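Local coordinates for protein CocE/NonD family hydrolase (Staphylococcus aureus subsp. aureus COL, PDB 3III) that is probably an alpha/beta-hydrolase of the CocE/NonD family, related to X-Pro dipeptidyl-peptidases, although its natural substrate is not established, at residues A[140-151]-A[174-185]. Sequence-based numbering, arbitrary orientation. Where two conformers were deposited one is given.
Sequences KREAEDYYEVIE and TQWWVASLNPPH
Tyr147 reaches from helix 140-154 across Val178 to Leu181, Pro183 and Pro184. Its CB meets Val178 CG2 at 3.9 Å; with CG anti to the backbone N (chi1 -180°), the ring is carried to the turn beyond. There CD2 touches Pro183 CG at 3.7 Å, CE2 has Leu181 O at the ring edge, 3.5 Å off, and Pro183 CB sits over one face in a CH-pi contact. OH packs on Pro184 CD at 3.4 Å and shares a water with Asn182 O. Val178 is a knob among Ala143, Tyr146, Tyr147 and Ile150, its CG1 over the Tyr146 ring face, 4.1 Å from the centroid. Glu151, bent at chi2 (-54°), turns back to His185: OE1 accepts from ND1 at 2.6 Å, while OE2 takes the His185 backbone N on its syn lone pair at 2.9 Å. Tyr146 and Ile150 seat helix 140-154 on strands 67-74 and 162-168 of the alpha/beta-hydrolase sheet; Gln175 and Ala179 lay helix 170-179 on strand 186-192. Mainly apolar packing joins the helices, with a water between Tyr146 OH and Thr174 OG1 (also bonded to Ala73 O); the carboxylate fixes the chain entering strand 186-192 and might raise the pKa of His185, although neutral ND1-H would also donate.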
ATOM      1  N   LYS A 140      -4.909   3.409 -17.195  1.00  9.81           N
ATOM      2  CA  LYS A 140      -5.184   4.739 -17.626  1.00 10.56           C
ATOM      3  C   LYS A 140      -6.627   4.879 -18.115  1.00 10.49           C
ATOM      4  O   LYS A 140      -7.251   5.881 -17.839  1.00 10.92           O
ATOM      5  CB  LYS A 140      -4.258   5.150 -18.761  1.00 11.26           C
ATOM      6  CG  LYS A 140      -4.471   6.643 -19.150  1.00 10.49           C
ATOM      7  CD  LYS A 140      -3.408   7.066 -20.111  1.00 13.18           C
ATOM      8  CE  LYS A 140      -3.562   8.493 -20.507  1.00 14.91           C
ATOM      9  NZ  LYS A 140      -2.551   8.906 -21.437  1.00 15.71           N
ATOM     10  N   ARG A 141      -7.128   3.899 -18.851  1.00  9.59           N
ATOM     11  CA  ARG A 141      -8.526   3.923 -19.303  1.00  9.48           C
ATOM     12  C   ARG A 141      -9.499   4.001 -18.111  1.00  8.83           C
ATOM     13  O   ARG A 141     -10.497   4.685 -18.150  1.00  9.00           O
ATOM     14  CB  ARG A 141      -8.850   2.744 -20.230  1.00  9.42           C
ATOM     15  CG  ARG A 141      -8.859   1.325 -19.616  1.00 10.08           C
ATOM     16  CD  ARG A 141      -9.353   0.330 -20.748  1.00 13.24           C
ATOM     17  NE  ARG A 141     -10.740   0.676 -21.065  1.00 14.33           N
ATOM     18  CZ  ARG A 141     -11.406   0.221 -22.131  1.00 15.90           C
ATOM     19  NH1 ARG A 141     -10.851  -0.624 -22.964  1.00 13.73           N
ATOM     20  NH2 ARG A 141     -12.644   0.619 -22.350  1.00 20.27           N
ATOM     21  N   GLU A 142      -9.170   3.374 -17.010  1.00  9.48           N
ATOM     22  CA  GLU A 142     -10.014   3.485 -15.826  1.00  9.39           C
ATOM     23  C   GLU A 142      -9.883   4.908 -15.215  1.00  9.27           C
ATOM     24  O   GLU A 142     -10.865   5.515 -14.809  1.00  8.10           O
ATOM     25  CB  GLU A 142      -9.603   2.435 -14.789  1.00  9.55           C
ATOM     26  CG  GLU A 142     -10.403   2.446 -13.533  1.00  9.28           C
ATOM     27  CD  GLU A 142     -10.030   1.325 -12.530  1.00  8.90           C
ATOM     28  OE1 GLU A 142     -10.897   0.463 -12.280  1.00 10.47           O
ATOM     29  OE2 GLU A 142      -8.925   1.360 -11.938  1.00  9.14           O
ATOM     30  N   ALA A 143      -8.658   5.396 -15.112  1.00  9.21           N
ATOM     31  CA  ALA A 143      -8.402   6.772 -14.736  1.00  8.75           C
ATOM     32  C   ALA A 143      -9.186   7.821 -15.591  1.00  8.86           C
ATOM     33  O   ALA A 143      -9.672   8.872 -15.060  1.00  7.44           O
ATOM     34  CB  ALA A 143      -6.900   7.019 -14.820  1.00  9.17           C
ATOM     35  N   GLU A 144      -9.258   7.599 -16.898  1.00  8.42           N
ATOM     36  CA  GLU A 144      -9.989   8.528 -17.789  1.00  8.10           C
ATOM     37  C   GLU A 144     -11.480   8.596 -17.443  1.00  7.96           C
ATOM     38  O   GLU A 144     -12.096   9.692 -17.475  1.00  8.13           O
ATOM     39  CB  GLU A 144      -9.741   8.197 -19.260  1.00  9.52           C
ATOM     40  CG  GLU A 144      -8.306   8.570 -19.663  1.00 12.05           C
ATOM     41  CD  GLU A 144      -7.996   8.275 -21.105  1.00 22.70           C
ATOM     42  OE1 GLU A 144      -8.968   8.119 -21.887  1.00 25.71           O
ATOM     43  OE2 GLU A 144      -6.785   8.241 -21.458  1.00 25.28           O
ATOM     44  N   ASP A 145     -12.064   7.443 -17.091  1.00  8.44           N
ATOM     45  CA  ASP A 145     -13.463   7.390 -16.692  1.00  9.02           C
ATOM     46  C   ASP A 145     -13.668   8.173 -15.382  1.00  9.36           C
ATOM     47  O   ASP A 145     -14.604   8.949 -15.262  1.00 10.34           O
ATOM     48  CB  ASP A 145     -13.912   5.943 -16.484  1.00  8.38           C
ATOM     49  CG  ASP A 145     -14.041   5.152 -17.786  1.00 10.36           C
ATOM     50  OD1 ASP A 145     -14.154   5.761 -18.857  1.00  9.15           O
ATOM     51  OD2 ASP A 145     -14.014   3.905 -17.697  1.00  9.42           O
ATOM     52  N   TYR A 146     -12.782   7.947 -14.414  1.00  8.76           N
ATOM     53  CA  TYR A 146     -12.776   8.647 -13.117  1.00  8.18           C
ATOM     54  C   TYR A 146     -12.686  10.173 -13.310  1.00  8.42           C
ATOM     55  O   TYR A 146     -13.460  10.949 -12.731  1.00  8.30           O
ATOM     56  CB  TYR A 146     -11.606   8.107 -12.268  1.00  8.64           C
ATOM     57  CG  TYR A 146     -11.689   8.295 -10.736  1.00  7.41           C
ATOM     58  CD1 TYR A 146     -10.772   7.662  -9.909  1.00 10.71           C
ATOM     59  CD2 TYR A 146     -12.600   9.162 -10.125  1.00  8.78           C
ATOM     60  CE1 TYR A 146     -10.809   7.818  -8.535  1.00  9.40           C
ATOM     61  CE2 TYR A 146     -12.631   9.331  -8.742  1.00 11.83           C
ATOM     62  CZ  TYR A 146     -11.728   8.644  -7.957  1.00 11.47           C
ATOM     63  OH  TYR A 146     -11.743   8.755  -6.592  1.00  9.74           O
ATOM     64  N   TYR A 147     -11.806  10.603 -14.199  1.00  7.51           N
ATOM     65  CA  TYR A 147     -11.698  11.997 -14.524  1.00  7.81           C
ATOM     66  C   TYR A 147     -13.039  12.570 -14.983  1.00  7.64           C
ATOM     67  O   TYR A 147     -13.428  13.662 -14.526  1.00  6.78           O
ATOM     68  CB  TYR A 147     -10.661  12.159 -15.610  1.00  8.28           C
ATOM     69  CG  TYR A 147     -10.334  13.544 -16.150  1.00  9.15           C
ATOM     70  CD1 TYR A 147     -11.261  14.318 -16.874  1.00 13.47           C
ATOM     71  CD2 TYR A 147      -9.035  14.002 -16.087  1.00  9.93           C
ATOM     72  CE1 TYR A 147     -10.881  15.545 -17.448  1.00 12.33           C
ATOM     73  CE2 TYR A 147      -8.664  15.233 -16.643  1.00 10.47           C
ATOM     74  CZ  TYR A 147      -9.570  15.981 -17.314  1.00 10.96           C
ATOM     75  OH  TYR A 147      -9.151  17.178 -17.853  1.00 12.92           O
ATOM     76  N   GLU A 148     -13.740  11.853 -15.876  1.00  7.88           N
ATOM     77  CA  GLU A 148     -15.056  12.344 -16.313  1.00  8.47           C
ATOM     78  C   GLU A 148     -16.057  12.532 -15.143  1.00  8.71           C
ATOM     79  O   GLU A 148     -16.853  13.525 -15.118  1.00  8.40           O
ATOM     80  CB  GLU A 148     -15.655  11.469 -17.435  1.00  8.60           C
ATOM     81  CG  GLU A 148     -14.881  11.470 -18.742  1.00 10.31           C
ATOM     82  CD  GLU A 148     -15.727  11.110 -19.962  1.00 14.34           C
ATOM     83  OE1 GLU A 148     -16.671  11.876 -20.211  1.00 12.89           O
ATOM     84  OE2 GLU A 148     -15.444  10.090 -20.653  1.00  9.42           O
ATOM     85  N   VAL A 149     -16.033  11.622 -14.179  1.00  8.59           N
ATOM     86  CA  VAL A 149     -16.957  11.694 -13.077  1.00  8.75           C
ATOM     87  C   VAL A 149     -16.605  12.888 -12.156  1.00  8.33           C
ATOM     88  O   VAL A 149     -17.523  13.574 -11.643  1.00  7.73           O
ATOM     89  CB  VAL A 149     -17.079  10.344 -12.294  1.00  9.34           C
ATOM     90  CG1 VAL A 149     -18.117  10.458 -11.181  1.00 10.48           C
ATOM     91  CG2 VAL A 149     -17.466   9.158 -13.286  1.00  9.86           C
ATOM     92  N   ILE A 150     -15.305  13.139 -11.948  1.00  8.45           N
ATOM     93  CA  ILE A 150     -14.847  14.301 -11.171  1.00  9.13           C
ATOM     94  C   ILE A 150     -15.367  15.573 -11.782  1.00  9.92           C
ATOM     95  O   ILE A 150     -15.935  16.414 -11.089  1.00 10.11           O
ATOM     96  CB  ILE A 150     -13.284  14.349 -11.031  1.00  8.57           C
ATOM     97  CG1 ILE A 150     -12.831  13.199 -10.143  1.00 10.21           C
ATOM     98  CG2 ILE A 150     -12.821  15.710 -10.534  1.00  6.05           C
ATOM     99  CD1 ILE A 150     -11.342  12.920 -10.177  1.00  8.01           C
ATOM    100  N   GLU A 151     -15.187  15.718 -13.092  1.00 10.67           N
ATOM    101  CA  GLU A 151     -15.583  16.933 -13.791  1.00  9.95           C
ATOM    102  C   GLU A 151     -17.094  17.094 -13.850  1.00 10.05           C
ATOM    103  O   GLU A 151     -17.588  18.208 -13.780  1.00 10.64           O
ATOM    104  CB  GLU A 151     -14.928  16.989 -15.176  1.00 10.74           C
ATOM    105  CG  GLU A 151     -13.387  17.090 -15.084  1.00 11.58           C
ATOM    106  CD  GLU A 151     -12.904  18.264 -14.203  1.00 12.83           C
ATOM    107  OE1 GLU A 151     -13.249  19.428 -14.558  1.00 12.16           O
ATOM    108  OE2 GLU A 151     -12.208  18.037 -13.172  1.00  8.64           O
ATOM    109  N   THR A 174      -6.614   4.160  -7.483  1.00  8.52           N
ATOM    110  CA  THR A 174      -7.346   4.915  -8.509  1.00  8.88           C
ATOM    111  C   THR A 174      -7.139   6.434  -8.385  1.00 10.12           C
ATOM    112  O   THR A 174      -7.304   7.151  -9.359  1.00  8.87           O
ATOM    113  CB  THR A 174      -8.837   4.602  -8.507  1.00  8.90           C
ATOM    114  OG1 THR A 174      -9.399   4.784  -7.190  1.00  8.99           O
ATOM    115  CG2 THR A 174      -9.118   3.171  -8.957  1.00  6.56           C
ATOM    116  N   GLN A 175      -6.809   6.903  -7.185  1.00  9.20           N
ATOM    117  CA  GLN A 175      -6.481   8.349  -6.993  1.00  9.04           C
ATOM    118  C   GLN A 175      -5.128   8.675  -7.566  1.00  8.79           C
ATOM    119  O   GLN A 175      -4.994   9.673  -8.234  1.00  8.64           O
ATOM    120  CB  GLN A 175      -6.493   8.719  -5.540  1.00  8.02           C
ATOM    121  CG  GLN A 175      -7.852   8.516  -4.861  1.00  8.36           C
ATOM    122  CD  GLN A 175      -7.775   8.999  -3.414  1.00  7.40           C
ATOM    123  OE1 GLN A 175      -7.483  10.175  -3.181  1.00  8.92           O
ATOM    124  NE2 GLN A 175      -8.050   8.096  -2.445  1.00  7.83           N
ATOM    125  N   TRP A 176      -4.111   7.839  -7.333  1.00  7.64           N
ATOM    126  CA  TRP A 176      -2.830   8.117  -7.976  1.00  8.12           C
ATOM    127  C   TRP A 176      -3.047   8.191  -9.480  1.00  7.30           C
ATOM    128  O   TRP A 176      -2.533   9.079 -10.162  1.00  8.70           O
ATOM    129  CB  TRP A 176      -1.799   7.020  -7.673  1.00  8.15           C
ATOM    130  CG  TRP A 176      -1.354   6.887  -6.227  1.00  9.06           C
ATOM    131  CD1 TRP A 176      -1.434   5.743  -5.464  1.00  8.88           C
ATOM    132  CD2 TRP A 176      -0.696   7.875  -5.401  1.00  7.52           C
ATOM    133  NE1 TRP A 176      -0.925   5.980  -4.212  1.00  7.92           N
ATOM    134  CE2 TRP A 176      -0.412   7.257  -4.164  1.00  7.94           C
ATOM    135  CE3 TRP A 176      -0.275   9.214  -5.602  1.00  8.51           C
ATOM    136  CZ2 TRP A 176       0.203   7.935  -3.102  1.00  8.11           C
ATOM    137  CZ3 TRP A 176       0.382   9.868  -4.549  1.00  8.58           C
ATOM    138  CH2 TRP A 176       0.609   9.230  -3.316  1.00  6.85           C
ATOM    139  N   TRP A 177      -3.757   7.217 -10.001  1.00  7.35           N
ATOM    140  CA  TRP A 177      -4.096   7.213 -11.428  1.00  8.89           C
ATOM    141  C   TRP A 177      -4.805   8.503 -11.936  1.00  9.00           C
ATOM    142  O   TRP A 177      -4.292   9.181 -12.836  1.00  9.65           O
ATOM    143  CB  TRP A 177      -4.880   5.932 -11.819  1.00  8.28           C
ATOM    144  CG  TRP A 177      -3.928   4.858 -12.314  1.00 10.65           C
ATOM    145  CD1 TRP A 177      -3.590   3.692 -11.686  1.00  9.37           C
ATOM    146  CD2 TRP A 177      -3.175   4.880 -13.538  1.00 10.57           C
ATOM    147  NE1 TRP A 177      -2.698   3.005 -12.436  1.00  9.83           N
ATOM    148  CE2 TRP A 177      -2.409   3.707 -13.572  1.00 10.30           C
ATOM    149  CE3 TRP A 177      -3.057   5.787 -14.592  1.00  9.65           C
ATOM    150  CZ2 TRP A 177      -1.547   3.418 -14.629  1.00 12.25           C
ATOM    151  CZ3 TRP A 177      -2.219   5.497 -15.644  1.00 12.66           C
ATOM    152  CH2 TRP A 177      -1.482   4.329 -15.667  1.00 12.71           C
ATOM    153  N   VAL A 178      -5.967   8.826 -11.382  1.00  8.92           N
ATOM    154  CA  VAL A 178      -6.732   9.979 -11.944  1.00  9.42           C
ATOM    155  C   VAL A 178      -5.966  11.298 -11.737  1.00  9.31           C
ATOM    156  O   VAL A 178      -5.964  12.182 -12.596  1.00  9.35           O
ATOM    157  CB  VAL A 178      -8.183  10.023 -11.404  1.00  8.97           C
ATOM    158  CG1 VAL A 178      -8.256  10.540  -9.943  1.00  5.89           C
ATOM    159  CG2 VAL A 178      -9.071  10.825 -12.325  1.00  7.52           C
ATOM    160  N   ALA A 179      -5.255  11.416 -10.624  1.00 10.25           N
ATOM    161  CA  ALA A 179      -4.486  12.637 -10.344  1.00  9.97           C
ATOM    162  C   ALA A 179      -3.365  12.849 -11.375  1.00  9.44           C
ATOM    163  O   ALA A 179      -2.991  14.008 -11.667  1.00  8.65           O
ATOM    164  CB  ALA A 179      -3.916  12.656  -8.908  1.00  9.65           C
ATOM    165  N   SER A 180      -2.852  11.755 -11.952  1.00  9.46           N
ATOM    166  CA  SER A 180      -1.813  11.880 -12.985  1.00  9.34           C
ATOM    167  C   SER A 180      -2.354  12.573 -14.279  1.00  9.44           C
ATOM    168  O   SER A 180      -1.587  13.048 -15.123  1.00  8.08           O
ATOM    169  CB  SER A 180      -1.174  10.510 -13.308  1.00  9.35           C
ATOM    170  OG  SER A 180      -2.024   9.714 -14.128  1.00 10.00           O
ATOM    171  N   LEU A 181      -3.675  12.585 -14.436  1.00  9.15           N
ATOM    172  CA  LEU A 181      -4.334  13.269 -15.538  1.00  9.61           C
ATOM    173  C   LEU A 181      -4.700  14.765 -15.236  1.00 10.00           C
ATOM    174  O   LEU A 181      -5.178  15.437 -16.106  1.00  9.42           O
ATOM    175  CB  LEU A 181      -5.600  12.487 -15.920  1.00  9.80           C
ATOM    176  CG  LEU A 181      -5.466  11.003 -16.288  1.00  9.99           C
ATOM    177  CD1 LEU A 181      -6.846  10.381 -16.525  1.00 12.41           C
ATOM    178  CD2 LEU A 181      -4.511  10.848 -17.531  1.00  8.85           C
ATOM    179  N   ASN A 182      -4.532  15.186 -13.981  0.70 10.80           N
ATOM    180  CA  ASN A 182      -4.801  16.547 -13.524  0.70 10.40           C
ATOM    181  C   ASN A 182      -6.218  17.054 -13.862  0.70  9.88           C
ATOM    182  O   ASN A 182      -6.382  18.045 -14.579  0.70  8.91           O
ATOM    183  CB  ASN A 182      -3.727  17.478 -14.074  0.70 11.36           C
ATOM    184  CG  ASN A 182      -2.422  17.227 -13.456  0.70 12.01           C
ATOM    185  OD1 ASN A 182      -2.212  17.549 -12.284  0.70 19.31           O
ATOM    186  ND2 ASN A 182      -1.522  16.566 -14.199  0.70 14.19           N
ATOM    187  N   PRO A 183      -7.256  16.407 -13.287  1.00  8.97           N
ATOM    188  CA  PRO A 183      -8.599  16.906 -13.520  1.00  9.19           C
ATOM    189  C   PRO A 183      -8.686  18.331 -12.945  1.00  9.22           C
ATOM    190  O   PRO A 183      -8.242  18.541 -11.794  1.00  7.79           O
ATOM    191  CB  PRO A 183      -9.499  15.903 -12.722  1.00  9.85           C
ATOM    192  CG  PRO A 183      -8.660  14.715 -12.469  1.00  8.63           C
ATOM    193  CD  PRO A 183      -7.257  15.251 -12.375  1.00  8.90           C
ATOM    194  N   PRO A 184      -9.224  19.318 -13.722  1.00  9.75           N
ATOM    195  CA  PRO A 184      -9.208  20.705 -13.261  1.00 10.06           C
ATOM    196  C   PRO A 184      -9.929  20.953 -11.904  1.00 10.01           C
ATOM    197  O   PRO A 184      -9.470  21.784 -11.126  1.00  8.56           O
ATOM    198  CB  PRO A 184      -9.907  21.465 -14.392  1.00 11.27           C
ATOM    199  CG  PRO A 184      -9.611  20.649 -15.593  1.00 10.88           C
ATOM    200  CD  PRO A 184      -9.566  19.237 -15.142  1.00  9.58           C
ATOM    201  N   HIS A 185     -10.964  20.180 -11.600  1.00  9.35           N
ATOM    202  CA  HIS A 185     -11.693  20.344 -10.324  1.00  9.07           C
ATOM    203  C   HIS A 185     -11.311  19.385  -9.224  1.00  8.64           C
ATOM    204  O   HIS A 185     -11.949  19.387  -8.175  1.00  8.14           O
ATOM    205  CB  HIS A 185     -13.209  20.328 -10.604  1.00  9.14           C
ATOM    206  CG  HIS A 185     -13.623  21.443 -11.507  1.00 11.37           C
ATOM    207  ND1 HIS A 185     -13.560  21.348 -12.881  1.00  8.95           N
ATOM    208  CD2 HIS A 185     -14.016  22.713 -11.232  1.00 15.32           C
ATOM    209  CE1 HIS A 185     -13.968  22.492 -13.409  1.00 14.01           C
ATOM    210  NE2 HIS A 185     -14.245  23.340 -12.431  1.00 11.03           N
TER
HETATM  211  O   HOH W   1     -10.956   6.503  -5.322  1.00  7.63           O
HETATM  212  O   HOH W   2      -6.145  18.133 -17.546  1.00 23.76           O